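Local coordinates for protein exopolygalacturonase (PDB 2UVF) that probably removes sugar units from the chain ends of polygalacturonate in pectin, as a family 28 exopolygalacturonase with a right-handed parallel beta-helix, at residues A193-S198 with G214-G219; V157-F162 with C187-P192. One frame throughout, in Å; residues are numbered along the deposited sequence.

Contact 1. Residues A193-S198 with G214-G219; sequences AGTYKS and GAILLG
Ala193 stands just before the parallel pairing, its CB against the carbonyl carbon of Gly214. Gly194 N donates to Gly214 O at 3.2 Å, and Gly194 O accepts from Ile216 N in a nearly straight bond of 2.9 Å. Thr195 lies beside Ile216, both pointing the same way, and its OG1 is 3.8 Å from Ile216 CD1. Its CG2, anti to the backbone N, meets Leu218 CD2. Tyr196 N bonds to Ile216 O nearly along the C=O axis, while Tyr196 O takes Leu218 N. With CG beside its own backbone N (chi1 -52°), the tyrosine runs back along its strand, and its OH donates to Ala193 O at 3.0 Å from above the carbonyl plane. Arg160 NH1 probably bonds to the same hydroxyl. Lys197 crosses Leu218 obliquely, CE to CD2, and bends so that NZ pairs with Glu221. Ser198 N gives the last bond, 2.8 Å to Leu218 O, and Ser198 CB packs on Leu217 CD1. These are neighbouring coils of the beta-helix. Tyr196 and Ala215 turn inward onto Ile191, Ser198 and Leu217 meet Ile176 of helix 173-181, and strand 268-270 continues the pairing beyond 215-219.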
loop_
_atom_site.group_PDB
_atom_site.type_symbol
_atom_site.label_atom_id
_atom_site.label_comp_id
_atom_site.label_asym_id
_atom_site.label_seq_id
_atom_site.Cartn_x
_atom_site.Cartn_y
_atom_site.Cartn_z
ATOM N N ALA A 193 14.765 22.469 -0.418
ATOM C CA ALA A 193 14.119 22.910 -1.664
ATOM C C ALA A 193 15.097 22.914 -2.844
ATOM O O ALA A 193 16.274 23.251 -2.688
ATOM C CB ALA A 193 13.466 24.290 -1.492
ATOM N N GLY A 194 14.596 22.523 -4.013
ATOM C CA GLY A 194 15.405 22.411 -5.221
ATOM C C GLY A 194 15.242 21.058 -5.889
ATOM O O GLY A 194 14.834 20.086 -5.252
ATOM N N THR A 195 15.563 21.009 -7.176
ATOM C CA THR A 195 15.497 19.785 -7.959
ATOM C C THR A 195 16.889 19.179 -8.145
ATOM O O THR A 195 17.701 19.685 -8.933
ATOM C CB THR A 195 14.848 20.056 -9.313
ATOM O OG1 THR A 195 13.526 20.560 -9.093
ATOM C CG2 THR A 195 14.775 18.786 -10.160
ATOM N N TYR A 196 17.138 18.085 -7.420
ATOM C CA TYR A 196 18.416 17.355 -7.416
ATOM C C TYR A 196 18.324 16.016 -8.160
ATOM O O TYR A 196 17.802 15.029 -7.619
ATOM C CB TYR A 196 18.857 17.093 -5.969
ATOM C CG TYR A 196 18.874 18.330 -5.087
ATOM C CD1 TYR A 196 20.055 19.026 -4.847
ATOM C CD2 TYR A 196 17.702 18.803 -4.491
ATOM C CE1 TYR A 196 20.070 20.180 -4.028
ATOM C CE2 TYR A 196 17.705 19.947 -3.677
ATOM C CZ TYR A 196 18.886 20.623 -3.452
ATOM O OH TYR A 196 18.879 21.740 -2.658
ATOM N N LYS A 197 18.814 15.988 -9.401
ATOM C CA LYS A 197 18.948 14.731 -10.162
ATOM C C LYS A 197 19.930 13.797 -9.456
ATOM O O LYS A 197 20.944 14.238 -8.905
ATOM C CB LYS A 197 19.380 14.990 -11.612
ATOM C CG LYS A 197 19.472 13.722 -12.458
ATOM C CD LYS A 197 19.372 13.986 -13.957
ATOM C CE LYS A 197 17.916 14.125 -14.387
ATOM N NZ LYS A 197 17.674 13.556 -15.731
ATOM N N SER A 198 19.609 12.508 -9.436
ATOM C CA SER A 198 20.434 11.526 -8.738
ATOM C C SER A 198 20.217 10.141 -9.333
ATOM O O SER A 198 19.180 9.875 -9.945
ATOM C CB SER A 198 20.130 11.537 -7.239
ATOM O OG SER A 198 20.791 10.485 -6.544
ATOM N N GLY A 214 9.450 21.543 -0.816
ATOM C CA GLY A 214 10.039 22.069 -2.042
ATOM C C GLY A 214 11.144 21.230 -2.656
ATOM O O GLY A 214 11.558 21.506 -3.773
ATOM N N ALA A 215 11.612 20.215 -1.921
ATOM C CA ALA A 215 12.612 19.250 -2.421
ATOM C C ALA A 215 12.084 18.259 -3.458
ATOM O O ALA A 215 11.060 17.626 -3.245
ATOM C CB ALA A 215 13.236 18.474 -1.265
ATOM N N ILE A 216 12.793 18.114 -4.574
ATOM C CA ILE A 216 12.504 17.042 -5.544
ATOM C C ILE A 216 13.755 16.213 -5.796
ATOM O O ILE A 216 14.748 16.702 -6.345
ATOM C CB ILE A 216 11.938 17.554 -6.890
ATOM C CG1 ILE A 216 10.663 18.378 -6.673
ATOM C CG2 ILE A 216 11.650 16.385 -7.844
ATOM C CD1 ILE A 216 10.181 19.105 -7.925
ATOM N N LEU A 217 13.700 14.959 -5.356
ATOM C CA LEU A 217 14.683 13.969 -5.755
ATOM C C LEU A 217 14.252 13.367 -7.078
ATOM O O LEU A 217 13.310 12.555 -7.148
ATOM C CB LEU A 217 14.888 12.903 -4.669
ATOM C CG LEU A 217 15.992 11.863 -4.930
ATOM C CD1 LEU A 217 17.394 12.486 -4.924
ATOM C CD2 LEU A 217 15.898 10.712 -3.939
ATOM N N LEU A 218 14.959 13.789 -8.128
ATOM C CA LEU A 218 14.689 13.381 -9.500
ATOM C C LEU A 218 15.610 12.227 -9.951
ATOM O O LEU A 218 16.832 12.324 -9.877
ATOM C CB LEU A 218 14.803 14.588 -10.461
ATOM C CG LEU A 218 14.410 14.418 -11.943
ATOM C CD1 LEU A 218 13.019 13.811 -12.134
ATOM C CD2 LEU A 218 14.505 15.740 -12.706
ATOM N N GLY A 219 15.010 11.143 -10.430
ATOM C CA GLY A 219 15.775 10.046 -10.983
ATOM C C GLY A 219 16.588 10.484 -12.181
ATOM O O GLY A 219 16.146 11.334 -12.963
#

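Contact 2. Residues V157-F162 with C187-P192; sequences VNVRDF and CRVEIP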
loop_
_atom_site.group_PDB
_atom_site.type_symbol
_atom_site.label_atom_id
_atom_site.label_comp_id
_atom_site.label_asym_id
_atom_site.label_seq_id
_atom_site.Cartn_x
_atom_site.Cartn_y
_atom_site.Cartn_z
ATOM N N VAL A 157 22.446 16.581 8.776
ATOM C CA VAL A 157 23.420 16.481 7.691
ATOM C C VAL A 157 22.731 16.986 6.431
ATOM O O VAL A 157 21.750 16.398 5.977
ATOM C CB VAL A 157 23.908 15.018 7.465
ATOM C CG1 VAL A 157 24.903 14.951 6.322
ATOM C CG2 VAL A 157 24.498 14.409 8.740
ATOM N N ASN A 158 23.235 18.073 5.864
ATOM C CA ASN A 158 22.628 18.663 4.677
ATOM C C ASN A 158 23.434 18.248 3.446
ATOM O O ASN A 158 24.653 18.369 3.443
ATOM C CB ASN A 158 22.550 20.188 4.843
ATOM C CG ASN A 158 21.929 20.897 3.641
ATOM O OD1 ASN A 158 21.964 20.405 2.509
ATOM N ND2 ASN A 158 21.375 22.082 3.887
ATOM N N VAL A 159 22.757 17.734 2.418
ATOM C CA VAL A 159 23.448 17.215 1.221
ATOM C C VAL A 159 24.150 18.314 0.417
ATOM O O VAL A 159 24.993 18.018 -0.441
ATOM C CB VAL A 159 22.523 16.357 0.266
ATOM C CG1 VAL A 159 21.935 15.152 0.992
ATOM C CG2 VAL A 159 21.432 17.205 -0.400
ATOM N N ARG A 160 23.789 19.569 0.691
ATOM C CA ARG A 160 24.407 20.723 0.025
ATOM C C ARG A 160 25.837 20.957 0.515
ATOM O O ARG A 160 26.668 21.474 -0.226
ATOM C CB ARG A 160 23.560 21.985 0.192
ATOM C CG ARG A 160 22.320 21.998 -0.685
ATOM C CD ARG A 160 21.651 23.359 -0.710
ATOM N NE ARG A 160 22.307 24.277 -1.643
ATOM C CZ ARG A 160 22.000 24.400 -2.937
ATOM N NH1 ARG A 160 21.034 23.664 -3.483
ATOM N NH2 ARG A 160 22.661 25.270 -3.695
ATOM N N ASP A 161 26.112 20.545 1.754
ATOM C CA ASP A 161 27.447 20.608 2.342
ATOM C C ASP A 161 28.413 19.590 1.723
ATOM O O ASP A 161 29.621 19.630 1.990
ATOM C CB ASP A 161 27.366 20.425 3.867
ATOM C CG ASP A 161 26.559 21.525 4.546
ATOM O OD1 ASP A 161 26.313 22.573 3.915
ATOM O OD2 ASP A 161 26.166 21.345 5.712
ATOM N N PHE A 162 27.878 18.692 0.891
ATOM C CA PHE A 162 28.687 17.708 0.168
ATOM C C PHE A 162 28.654 17.934 -1.337
ATOM O O PHE A 162 29.038 17.053 -2.108
ATOM C CB PHE A 162 28.253 16.283 0.506
ATOM C CG PHE A 162 28.462 15.915 1.942
ATOM C CD1 PHE A 162 29.540 15.112 2.318
ATOM C CD2 PHE A 162 27.590 16.382 2.929
ATOM C CE1 PHE A 162 29.734 14.776 3.653
ATOM C CE2 PHE A 162 27.779 16.052 4.262
ATOM C CZ PHE A 162 28.853 15.255 4.625
ATOM N N CYS A 187 21.388 10.218 12.715
ATOM C CA CYS A 187 21.436 11.382 11.836
ATOM C C CYS A 187 20.095 11.647 11.145
ATOM O O CYS A 187 19.184 10.816 11.182
ATOM C CB CYS A 187 22.561 11.243 10.789
ATOM S SG CYS A 187 22.578 9.712 9.752
ATOM N N ARG A 188 19.978 12.828 10.546
ATOM C CA ARG A 188 18.924 13.117 9.595
ATOM C C ARG A 188 19.571 13.821 8.408
ATOM O O ARG A 188 20.086 14.938 8.548
ATOM C CB ARG A 188 17.829 13.982 10.227
ATOM C CG ARG A 188 16.694 14.359 9.269
ATOM C CD ARG A 188 15.727 15.353 9.894
ATOM N NE ARG A 188 15.112 14.777 11.080
ATOM C CZ ARG A 188 14.706 15.455 12.153
ATOM N NH1 ARG A 188 14.831 16.781 12.233
ATOM N NH2 ARG A 188 14.173 14.789 13.167
ATOM N N VAL A 189 19.581 13.151 7.255
ATOM C CA VAL A 189 20.076 13.754 6.017
ATOM C C VAL A 189 18.959 14.619 5.418
ATOM O O VAL A 189 17.856 14.129 5.208
ATOM C CB VAL A 189 20.550 12.671 5.008
ATOM C CG1 VAL A 189 21.113 13.295 3.734
ATOM C CG2 VAL A 189 21.575 11.773 5.644
ATOM N N GLU A 190 19.246 15.898 5.170
ATOM C CA GLU A 190 18.282 16.839 4.604
ATOM C C GLU A 190 18.547 17.099 3.124
ATOM O O GLU A 190 19.674 17.406 2.743
ATOM C CB GLU A 190 18.295 18.197 5.336
ATOM C CG GLU A 190 18.434 18.152 6.856
ATOM C CD GLU A 190 17.108 18.066 7.609
ATOM O OE1 GLU A 190 16.099 17.611 7.026
ATOM O OE2 GLU A 190 17.086 18.456 8.803
ATOM N N ILE A 191 17.498 16.975 2.307
ATOM C CA ILE A 191 17.491 17.464 0.920
ATOM C C ILE A 191 16.544 18.679 0.866
ATOM O O ILE A 191 15.323 18.502 0.713
ATOM C CB ILE A 191 17.005 16.371 -0.077
ATOM C CG1 ILE A 191 17.917 15.128 -0.027
ATOM C CG2 ILE A 191 16.888 16.936 -1.500
ATOM C CD1 ILE A 191 17.344 13.895 -0.651
ATOM N N PRO A 192 17.087 19.910 1.028
ATOM C CA PRO A 192 16.306 21.153 0.959
ATOM C C PRO A 192 15.573 21.401 -0.368
ATOM O O PRO A 192 15.751 20.649 -1.327
ATOM C CB PRO A 192 17.376 22.246 1.189
ATOM C CG PRO A 192 18.679 21.603 0.854
ATOM C CD PRO A 192 18.510 20.192 1.318
#
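Strands 156-158 and 187-191 pair in parallel at the start of the beta-helix, with helix 173-181 in the connection between them. Three backbone bonds form the first shell. Val157 N donates to Arg188 O at 2.9 Å. Val157 O accepts Glu190 N at 2.7 Å. Val159 N reaches Glu190 O at 3.1 Å. The last two run nearly along their C=O axes. Val157 O also receives a CA-H...O contact from Val189.

Valines carry most of the apolar packing, with Cys187 and Ile191. Val159 CG1 and Val189 CG1 are tight at 3.4 Å, their side chains crossing at about a right angle. Val159 CG2 rests on Ile191 CG1, and Val157 CG2 touches Cys187 CB. Cys187 is disulfide-bonded to Cys183, and Ala179 of the helix packs on both Val157 and Val159.

Beyond the strand, Pro192 CG lies 3.8 Å from Arg160 CD, the two side chains crossing obliquely. Glu190 starts on the same face as Asn158, and its OE1 is hydrogen-bonded by Asn210 ND2, while Arg188 NH2 makes salt bridges to Glu50 and Asp49 in the fibronectin type III range.

An Asx turn sets the bend after the strand. Asn158 CG is anti to its backbone N, and its OD1 sits 3.7 Å from Pro192 CD. The same OD1 accepts Arg160 N at 2.7 Å, from above the amide plane.

In the fold
Both contacts are parallel pairings near one end of the beta-helix, and they follow one another along the chain. Strand 187-191 of contact 2 runs on through Pro192 into strand 194-202 of contact 1. Contact 2 is the more buried, with a valine-rich face under helix 173-181. Contact 1 is only partly buried: one face is lined by Thr195, Lys197, Ile216 and Leu218, and the side chain of Leu218 is about 6 Å from a bound nickel ion. Contact 1 has five backbone bonds, whereas contact 2 has three and then bends away through a turn. The probable hydrogen bond between Arg160 NH1 and Tyr196 OH, 3.0 Å, is a polar link between the two.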